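Local coordinates for giding protein-mglB (Thermus thermophilus, PDB 1J3W), which probably acts as a guanine-nucleotide exchange factor and molecular adaptor of the Roadblock/LC7 family, with a presumed role in gliding motility, at residues E18-T23 and A43-L48; L33-K38 and L104-F109; E79-E84 and V96-E101. All coordinates share one frame; numbering follows the deposited sequence.

Contact 1 (E18-T23 and A43-L48)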
loop_
_atom_site.group_PDB
_atom_site.type_symbol
_atom_site.label_atom_id
_atom_site.label_comp_id
_atom_site.label_asym_id
_atom_site.label_seq_id
_atom_site.Cartn_x
_atom_site.Cartn_y
_atom_site.Cartn_z
ATOM N N GLU B 18 -27.308 15.637 0.875
ATOM C CA GLU B 18 -28.310 15.587 -0.180
ATOM C C GLU B 18 -27.736 14.894 -1.414
ATOM O O GLU B 18 -28.414 14.080 -2.045
ATOM C CB GLU B 18 -28.785 17.002 -0.514
ATOM C CG GLU B 18 -29.898 17.478 0.408
ATOM C CD GLU B 18 -29.989 18.987 0.495
ATOM O OE1 GLU B 18 -29.650 19.661 -0.501
ATOM O OE2 GLU B 18 -30.411 19.496 1.559
ATOM N N VAL B 19 -26.486 15.202 -1.751
ATOM C CA VAL B 19 -25.848 14.565 -2.896
ATOM C C VAL B 19 -25.754 13.061 -2.645
ATOM O O VAL B 19 -26.072 12.257 -3.524
ATOM C CB VAL B 19 -24.425 15.110 -3.143
ATOM C CG1 VAL B 19 -23.746 14.301 -4.243
ATOM C CG2 VAL B 19 -24.488 16.580 -3.546
ATOM N N LEU B 20 -25.336 12.676 -1.443
ATOM C CA LEU B 20 -25.201 11.255 -1.130
ATOM C C LEU B 20 -26.533 10.526 -1.218
ATOM O O LEU B 20 -26.604 9.432 -1.781
ATOM C CB LEU B 20 -24.590 11.058 0.263
ATOM C CG LEU B 20 -23.164 11.584 0.460
ATOM C CD1 LEU B 20 -22.734 11.321 1.886
ATOM C CD2 LEU B 20 -22.199 10.916 -0.515
ATOM N N GLU B 21 -27.585 11.129 -0.671
ATOM C CA GLU B 21 -28.910 10.524 -0.703
ATOM C C GLU B 21 -29.419 10.358 -2.131
ATOM O O GLU B 21 -29.944 9.302 -2.496
ATOM C CB GLU B 21 -29.894 11.374 0.105
ATOM C CG GLU B 21 -29.634 11.332 1.601
ATOM C CD GLU B 21 -30.449 12.350 2.374
ATOM O OE1 GLU B 21 -30.498 12.241 3.618
ATOM O OE2 GLU B 21 -31.031 13.259 1.745
ATOM N N GLU B 22 -29.266 11.403 -2.935
ATOM C CA GLU B 22 -29.711 11.364 -4.323
ATOM C C GLU B 22 -28.927 10.314 -5.104
ATOM O O GLU B 22 -29.487 9.590 -5.927
ATOM C CB GLU B 22 -29.523 12.738 -4.973
ATOM C CG GLU B 22 -30.385 13.829 -4.351
ATOM C CD GLU B 22 -30.026 15.213 -4.855
ATOM O OE1 GLU B 22 -30.691 16.188 -4.442
ATOM O OE2 GLU B 22 -29.076 15.329 -5.659
ATOM N N THR B 23 -27.629 10.222 -4.833
ATOM C CA THR B 23 -26.785 9.262 -5.533
ATOM C C THR B 23 -27.211 7.824 -5.224
ATOM O O THR B 23 -27.198 6.965 -6.107
ATOM C CB THR B 23 -25.308 9.494 -5.175
ATOM O OG1 THR B 23 -24.957 10.840 -5.534
ATOM C CG2 THR B 23 -24.402 8.543 -5.952
ATOM N N ALA B 43 -19.122 12.528 5.876
ATOM C CA ALA B 43 -20.575 12.416 5.768
ATOM C C ALA B 43 -20.874 11.045 5.174
ATOM O O ALA B 43 -20.096 10.532 4.365
ATOM C CB ALA B 43 -21.133 13.508 4.860
ATOM N N HIS B 44 -21.982 10.437 5.582
ATOM C CA HIS B 44 -22.343 9.128 5.054
ATOM C C HIS B 44 -23.843 8.913 5.111
ATOM O O HIS B 44 -24.516 9.395 6.021
ATOM C CB HIS B 44 -21.625 8.010 5.821
ATOM C CG HIS B 44 -22.058 7.869 7.246
ATOM N ND1 HIS B 44 -23.153 7.120 7.624
ATOM C CD2 HIS B 44 -21.539 8.379 8.388
ATOM C CE1 HIS B 44 -23.288 7.173 8.936
ATOM N NE2 HIS B 44 -22.322 7.932 9.425
ATOM N N LYS B 45 -24.360 8.203 4.113
ATOM C CA LYS B 45 -25.778 7.886 4.036
ATOM C C LYS B 45 -25.934 6.462 3.537
ATOM O O LYS B 45 -25.120 5.974 2.747
ATOM C CB LYS B 45 -26.499 8.865 3.106
ATOM C CG LYS B 45 -26.627 10.255 3.714
ATOM C CD LYS B 45 -27.492 10.218 4.970
ATOM C CE LYS B 45 -27.253 11.438 5.846
ATOM N NZ LYS B 45 -28.128 11.443 7.059
ATOM N N GLU B 46 -26.977 5.792 4.012
ATOM C CA GLU B 46 -27.231 4.409 3.635
ATOM C C GLU B 46 -28.609 4.283 3.025
ATOM O O GLU B 46 -29.528 5.014 3.398
ATOM C CB GLU B 46 -27.141 3.500 4.864
ATOM C CG GLU B 46 -25.776 3.489 5.556
ATOM C CD GLU B 46 -25.502 4.747 6.365
ATOM O OE1 GLU B 46 -26.278 5.037 7.305
ATOM O OE2 GLU B 46 -24.509 5.441 6.066
ATOM N N ALA B 47 -28.756 3.362 2.079
ATOM C CA ALA B 47 -30.054 3.150 1.445
ATOM C C ALA B 47 -31.005 2.578 2.485
ATOM O O ALA B 47 -30.625 1.722 3.275
ATOM C CB ALA B 47 -29.917 2.187 0.277
ATOM N N LEU B 48 -32.249 3.049 2.476
ATOM C CA LEU B 48 -33.236 2.586 3.439
ATOM C C LEU B 48 -33.460 1.076 3.395
ATOM O O LEU B 48 -33.759 0.455 4.413
ATOM C CB LEU B 48 -34.564 3.315 3.205
ATOM C CG LEU B 48 -34.530 4.834 3.394
ATOM C CD1 LEU B 48 -35.903 5.418 3.096
ATOM C CD2 LEU B 48 -34.109 5.165 4.821
#
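In this Roadblock/LC7 fold, helix 10-27 lies against one face of the antiparallel sheet, and residues 18-23 meet strand 41-46, an outermost strand within the chain. The two run nearly alongside: the axes of segments 18-23 and 43-46 approach to 7.9 Å, their N-to-C directions differing by 28°. Leu20 does most of the apolar work. With CG anti to its carbonyl carbon (chi1 -63°) and CD1 carried further outward, it lays CD1 over the strand backbone, 3.7 Å from Ala43 O and 4.0 Å from Ala43 CB. Its root is met too: Leu20 CB sits 4.1 Å from Lys45 CB. One helical position on, Glu21 leaves the helix flank, but its extended chain brings the far end nearer the strand. Lys45 bends at chi2 (-64°) so that the two aliphatic chains lie side by side and point the same way, Glu21 CG being 3.8 Å from Lys45 CG. Lys45 also touches Val17 and Leu24 of the same helix. On the other face of the strand, His44 ND1 donates to the syn lone pair of Glu46 OE2 at 2.7 Å, close to the ring plane, and both residues touch Leu56 of helix 56-69. Val19 turns instead to Ala125, Leu129 and Ile132 of helix 115-135. Within these segments the contact is mainly van der Waals packing of aliphatic groups, on side chains and strand backbone. At its margin Glu21 OE1 and Lys45 NZ stay 4.3 Å apart, beyond a salt bridge, where their opposite charges probably add a modest attraction.

Contact 2 (L33-K38 and L104-F109)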
loop_
_atom_site.group_PDB
_atom_site.type_symbol
_atom_site.label_atom_id
_atom_site.label_comp_id
_atom_site.label_asym_id
_atom_site.label_seq_id
_atom_site.Cartn_x
_atom_site.Cartn_y
_atom_site.Cartn_z
ATOM N N LEU B 33 -20.432 7.409 0.923
ATOM C CA LEU B 33 -19.679 8.176 1.904
ATOM C C LEU B 33 -18.746 9.173 1.262
ATOM O O LEU B 33 -18.286 8.976 0.136
ATOM C CB LEU B 33 -18.795 7.268 2.765
ATOM C CG LEU B 33 -19.255 5.984 3.435
ATOM C CD1 LEU B 33 -19.299 4.855 2.411
ATOM C CD2 LEU B 33 -18.260 5.637 4.542
ATOM N N LEU B 34 -18.479 10.253 1.989
ATOM C CA LEU B 34 -17.479 11.174 1.594
ATOM C C LEU B 34 -16.478 11.143 2.691
ATOM O O LEU B 34 -16.796 11.320 3.858
ATOM C CB LEU B 34 -18.110 12.563 1.509
ATOM C CG LEU B 34 -17.082 13.640 1.163
ATOM C CD1 LEU B 34 -16.605 13.541 -0.287
ATOM C CD2 LEU B 34 -17.622 15.058 1.341
ATOM N N ILE B 35 -15.242 10.814 2.342
ATOM C CA ILE B 35 -14.187 10.673 3.338
ATOM C C ILE B 35 -13.001 11.534 2.942
ATOM O O ILE B 35 -12.870 11.917 1.784
ATOM C CB ILE B 35 -13.721 9.199 3.453
ATOM C CG1 ILE B 35 -12.955 8.775 2.192
ATOM C CG2 ILE B 35 -14.936 8.287 3.629
ATOM C CD1 ILE B 35 -12.382 7.372 2.271
ATOM N N ASP B 36 -12.144 11.870 3.898
ATOM C CA ASP B 36 -10.984 12.662 3.528
ATOM C C ASP B 36 -9.874 11.680 3.203
ATOM O O ASP B 36 -9.976 10.491 3.513
ATOM C CB ASP B 36 -10.581 13.657 4.636
ATOM C CG ASP B 36 -9.979 12.999 5.868
ATOM O OD1 ASP B 36 -9.662 13.751 6.815
ATOM O OD2 ASP B 36 -9.815 11.766 5.916
ATOM N N ARG B 37 -8.815 12.157 2.562
ATOM C CA ARG B 37 -7.742 11.253 2.189
ATOM C C ARG B 37 -7.007 10.636 3.379
ATOM O O ARG B 37 -6.147 9.774 3.206
ATOM C CB ARG B 37 -6.775 11.967 1.239
ATOM C CG ARG B 37 -7.469 12.489 -0.023
ATOM C CD ARG B 37 -6.463 12.936 -1.074
ATOM N NE ARG B 37 -5.642 11.819 -1.524
ATOM C CZ ARG B 37 -5.889 11.079 -2.601
ATOM N NH1 ARG B 37 -6.940 11.333 -3.367
ATOM N NH2 ARG B 37 -5.086 10.070 -2.905
ATOM N N LYS B 38 -7.356 11.068 4.591
ATOM C CA LYS B 38 -6.747 10.524 5.800
ATOM C C LYS B 38 -7.592 9.391 6.390
ATOM O O LYS B 38 -7.181 8.735 7.348
ATOM C CB LYS B 38 -6.567 11.615 6.861
ATOM C CG LYS B 38 -5.605 12.727 6.479
ATOM C CD LYS B 38 -5.441 13.705 7.635
ATOM C CE LYS B 38 -4.573 14.890 7.246
ATOM N NZ LYS B 38 -4.412 15.843 8.378
ATOM N N LEU B 104 -12.662 11.921 -0.985
ATOM C CA LEU B 104 -13.011 10.812 -1.860
ATOM C C LEU B 104 -14.466 10.414 -1.684
ATOM O O LEU B 104 -14.965 10.362 -0.559
ATOM C CB LEU B 104 -12.155 9.589 -1.523
ATOM C CG LEU B 104 -10.632 9.704 -1.637
ATOM C CD1 LEU B 104 -9.963 8.527 -0.943
ATOM C CD2 LEU B 104 -10.239 9.759 -3.098
ATOM N N LEU B 105 -15.136 10.142 -2.798
ATOM C CA LEU B 105 -16.515 9.668 -2.773
ATOM C C LEU B 105 -16.406 8.148 -2.819
ATOM O O LEU B 105 -15.662 7.606 -3.635
ATOM C CB LEU B 105 -17.292 10.132 -4.004
ATOM C CG LEU B 105 -18.612 9.370 -4.205
ATOM C CD1 LEU B 105 -19.602 9.718 -3.095
ATOM C CD2 LEU B 105 -19.184 9.701 -5.563
ATOM N N VAL B 106 -17.135 7.469 -1.945
ATOM C CA VAL B 106 -17.118 6.012 -1.894
ATOM C C VAL B 106 -18.538 5.465 -2.023
ATOM O O VAL B 106 -19.439 5.901 -1.313
ATOM C CB VAL B 106 -16.539 5.502 -0.553
ATOM C CG1 VAL B 106 -16.525 3.975 -0.536
ATOM C CG2 VAL B 106 -15.130 6.063 -0.340
ATOM N N LEU B 107 -18.742 4.535 -2.952
ATOM C CA LEU B 107 -20.046 3.900 -3.115
ATOM C C LEU B 107 -19.847 2.399 -3.006
ATOM O O LEU B 107 -18.981 1.832 -3.672
ATOM C CB LEU B 107 -20.668 4.215 -4.479
ATOM C CG LEU B 107 -21.008 5.674 -4.788
ATOM C CD1 LEU B 107 -21.587 5.789 -6.197
ATOM C CD2 LEU B 107 -22.021 6.189 -3.767
ATOM N N VAL B 108 -20.630 1.765 -2.142
ATOM C CA VAL B 108 -20.582 0.315 -1.973
ATOM C C VAL B 108 -21.876 -0.178 -2.600
ATOM O O VAL B 108 -22.959 0.317 -2.270
ATOM C CB VAL B 108 -20.548 -0.086 -0.489
ATOM C CG1 VAL B 108 -20.669 -1.604 -0.358
ATOM C CG2 VAL B 108 -19.256 0.406 0.147
ATOM N N PHE B 109 -21.771 -1.149 -3.499
ATOM C CA PHE B 109 -22.962 -1.630 -4.183
ATOM C C PHE B 109 -22.962 -3.132 -4.383
ATOM O O PHE B 109 -21.932 -3.789 -4.227
ATOM C CB PHE B 109 -23.089 -0.911 -5.538
ATOM C CG PHE B 109 -21.918 -1.131 -6.472
ATOM C CD1 PHE B 109 -21.933 -2.169 -7.402
ATOM C CD2 PHE B 109 -20.798 -0.297 -6.423
ATOM C CE1 PHE B 109 -20.852 -2.374 -8.270
ATOM C CE2 PHE B 109 -19.715 -0.492 -7.284
ATOM C CZ PHE B 109 -19.740 -1.529 -8.207
#
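Leu104 lies on strand 103-109, the central strand of the five-stranded antiparallel Roadblock/LC7 sheet, and its side chain reaches across to the neighbouring strand 31-36. From the backbone, Leu104 CB leans on Ile35 CG1 at 3.9 Å, the two residues forming a hydrogen-bonded antiparallel pair. CG stands anti to the carbonyl carbon (chi1 -60°), and the branches then part: Leu104 CD1 lies 4.2 Å from Ile35 CD1, while Leu104 CD2 lies 3.7 Å from Arg37 NH1, the arginine chain crossing the leucine at about a right angle. Ile35 holds CG1 in the crowded position between backbone N and carbonyl carbon (chi1 70°), which swings Ile35 CD1 over the partner strand to touch Val106 CG2 at 4.0 Å. Leu33, alongside Val106 and pointing the same way, completes the row. Ala60 and Val63 of helix 56-69 pack on Ile35, and Leu56 of that helix packs on Leu33. The other face carries Leu34 and Leu105, a non-hydrogen-bonded pair, and there helix 115-135 meets Leu105 through Ala125 and Leu129. The pairing is thus buried between helical layers, and two reciprocal pairs of hydrogen bonds join the strands: Leu33 with Val106 and Ile35 with Leu104, each residue both giving its N-H and accepting at its carbonyl. Three of the four donors lie in the plane of the accepting carbonyl. In the fourth, Leu104 N approaches Ile35 O nearly along the C=O axis, at 2.8 Å.

Contact 3 (E79-E84 and V96-E101)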
loop_
_atom_site.group_PDB
_atom_site.type_symbol
_atom_site.label_atom_id
_atom_site.label_comp_id
_atom_site.label_asym_id
_atom_site.label_seq_id
_atom_site.Cartn_x
_atom_site.Cartn_y
_atom_site.Cartn_z
ATOM N N GLU B 79 1.052 9.027 -13.967
ATOM C CA GLU B 79 -0.032 9.738 -13.293
ATOM C C GLU B 79 0.391 10.112 -11.874
ATOM O O GLU B 79 1.238 9.449 -11.280
ATOM C CB GLU B 79 -1.267 8.838 -13.194
ATOM C CG GLU B 79 -1.841 8.351 -14.511
ATOM C CD GLU B 79 -2.641 9.416 -15.230
ATOM O OE1 GLU B 79 -3.130 10.352 -14.559
ATOM O OE2 GLU B 79 -2.798 9.303 -16.463
ATOM N N ALA B 80 -0.201 11.170 -11.331
ATOM C CA ALA B 80 0.107 11.570 -9.964
ATOM C C ALA B 80 -0.590 10.555 -9.057
ATOM O O ALA B 80 -0.056 10.135 -8.033
ATOM C CB ALA B 80 -0.417 12.970 -9.691
ATOM N N ARG B 81 -1.795 10.164 -9.461
ATOM C CA ARG B 81 -2.580 9.190 -8.722
ATOM C C ARG B 81 -3.801 8.835 -9.556
ATOM O O ARG B 81 -4.111 9.517 -10.532
ATOM C CB ARG B 81 -3.004 9.764 -7.364
ATOM C CG ARG B 81 -3.883 10.995 -7.433
ATOM C CD ARG B 81 -3.916 11.691 -6.075
ATOM N NE ARG B 81 -4.905 12.757 -6.014
ATOM C CZ ARG B 81 -5.015 13.611 -5.001
ATOM N NH1 ARG B 81 -4.190 13.526 -3.961
ATOM N NH2 ARG B 81 -5.958 14.543 -5.018
ATOM N N PHE B 82 -4.476 7.750 -9.197
ATOM C CA PHE B 82 -5.671 7.360 -9.928
ATOM C C PHE B 82 -6.829 8.166 -9.370
ATOM O O PHE B 82 -6.981 8.284 -8.156
ATOM C CB PHE B 82 -5.938 5.866 -9.759
ATOM C CG PHE B 82 -4.902 4.995 -10.405
ATOM C CD1 PHE B 82 -4.715 5.022 -11.782
ATOM C CD2 PHE B 82 -4.109 4.150 -9.636
ATOM C CE1 PHE B 82 -3.752 4.216 -12.386
ATOM C CE2 PHE B 82 -3.146 3.344 -10.226
ATOM C CZ PHE B 82 -2.966 3.374 -11.604
ATOM N N GLN B 83 -7.640 8.726 -10.256
ATOM C CA GLN B 83 -8.779 9.524 -9.828
ATOM C C GLN B 83 -10.012 8.674 -9.565
ATOM O O GLN B 83 -10.746 8.920 -8.612
ATOM C CB GLN B 83 -9.118 10.582 -10.882
ATOM C CG GLN B 83 -8.182 11.791 -10.916
ATOM C CD GLN B 83 -6.771 11.444 -11.345
ATOM O OE1 GLN B 83 -6.565 10.783 -12.363
ATOM N NE2 GLN B 83 -5.787 11.905 -10.578
ATOM N N GLU B 84 -10.228 7.667 -10.405
ATOM C CA GLU B 84 -11.389 6.796 -10.287
ATOM C C GLU B 84 -10.951 5.340 -10.203
ATOM O O GLU B 84 -10.064 4.911 -10.939
ATOM C CB GLU B 84 -12.288 7.001 -11.510
ATOM C CG GLU B 84 -13.639 6.323 -11.464
ATOM C CD GLU B 84 -14.454 6.610 -12.711
ATOM O OE1 GLU B 84 -13.955 6.337 -13.822
ATOM O OE2 GLU B 84 -15.591 7.112 -12.588
ATOM N N VAL B 96 -14.792 4.290 -6.121
ATOM C CA VAL B 96 -14.152 5.397 -5.429
ATOM C C VAL B 96 -13.735 6.436 -6.462
ATOM O O VAL B 96 -13.148 6.097 -7.491
ATOM C CB VAL B 96 -12.903 4.932 -4.655
ATOM C CG1 VAL B 96 -12.271 6.109 -3.925
ATOM C CG2 VAL B 96 -13.282 3.843 -3.668
ATOM N N ASP B 97 -14.046 7.699 -6.198
ATOM C CA ASP B 97 -13.680 8.761 -7.122
ATOM C C ASP B 97 -13.273 9.990 -6.323
ATOM O O ASP B 97 -13.817 10.261 -5.255
ATOM C CB ASP B 97 -14.858 9.086 -8.049
ATOM C CG ASP B 97 -14.460 9.977 -9.221
ATOM O OD1 ASP B 97 -13.267 9.995 -9.595
ATOM O OD2 ASP B 97 -15.348 10.647 -9.780
ATOM N N GLU B 98 -12.288 10.715 -6.832
ATOM C CA GLU B 98 -11.822 11.913 -6.159
ATOM C C GLU B 98 -12.901 12.979 -6.117
ATOM O O GLU B 98 -13.586 13.230 -7.113
ATOM C CB GLU B 98 -10.589 12.480 -6.867
ATOM C CG GLU B 98 -9.287 11.808 -6.492
ATOM C CD GLU B 98 -8.085 12.498 -7.110
ATOM O OE1 GLU B 98 -8.031 13.744 -7.069
ATOM O OE2 GLU B 98 -7.195 11.795 -7.627
ATOM N N ALA B 99 -13.055 13.595 -4.951
ATOM C CA ALA B 99 -14.018 14.674 -4.760
ATOM C C ALA B 99 -13.143 15.854 -4.363
ATOM O O ALA B 99 -13.079 16.240 -3.197
ATOM C CB ALA B 99 -14.995 14.330 -3.644
ATOM N N GLY B 100 -12.454 16.414 -5.349
ATOM C CA GLY B 100 -11.563 17.519 -5.067
ATOM C C GLY B 100 -10.216 16.941 -4.690
ATOM O O GLY B 100 -10.016 15.726 -4.734
ATOM N N GLU B 101 -9.289 17.801 -4.294
ATOM C CA GLU B 101 -7.953 17.354 -3.942
ATOM C C GLU B 101 -7.802 16.662 -2.594
ATOM O O GLU B 101 -6.842 15.925 -2.388
ATOM C CB GLU B 101 -6.987 18.540 -3.998
ATOM C CG GLU B 101 -6.749 19.068 -5.398
ATOM C CD GLU B 101 -6.162 18.012 -6.313
ATOM O OE1 GLU B 101 -5.068 17.496 -5.999
ATOM O OE2 GLU B 101 -6.794 17.695 -7.345
HETATM O O HOH W 1 -4.224 15.903 -2.061
HETATM O O HOH W 2 -10.120 7.197 -6.464
#
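Arg81 NH2 has three partners in a salt-bridge network of the Roadblock/LC7 domain, where the sheet runs on into the second subunit: two hydrogen bonds and one purely electrostatic contact. It donates to Glu98 OE1 at 3.0 Å and to Glu101 O at 3.1 Å, while Glu101 OE1, well out of the guanidinium plane, adds charge alone. Arg81 NE completes a side-on, two-nitrogen hold on Glu98, reaching Glu98 OE2 at 3.0 Å. The guanidinium and carboxylate planes stand 83° apart, so both nitrogens approach the Glu98 oxygens from above the carboxylate. An extended arginine chain, starting from the crowded chi1 position (62°), delivers the group; Gln83 NE2 adds a weak bond to Glu98 OE2. A water bridges Arg81 NH1 and Glu101 O, so that carbonyl is held twice. Further along, Glu84 pairs with Asp97, and an antiparallel strand of the second subunit continues the sheet beyond Glu84. The carboxylates of this pair find their partners outside: Glu84 bonds Tyr95, and Asp97 bonds Ser126 and Lys123. Gln83 O accepts from Glu98 N at 3.0 Å, in the carbonyl plane, yet also lies 2.9 Å from Asp97 OD1, a close approach of two acceptors.

All three contacts build on the same antiparallel sheet, but at different depths. The centre of contact 2 lies about 3 Å from the centre of the chain and is buried; the centres of contacts 1 and 3 lie about 11 Å from it on opposite sides, both partly buried. Contact 1 is a helix-on-strand interface of mainly aliphatic packing; contact 2 is strand pairing with buried aliphatic side chains; contact 3 is largely ionic and hydrated and borders the second subunit. Main-chain pairing ties contact 2 to each of the others, which do not touch one another: Ala43 O probably bonds Leu34 N, and Leu105 N probably bonds Asp97 O. Leu20 also packs on Leu105. The like-charged Arg37 and Arg81 lie close together, near Glu98.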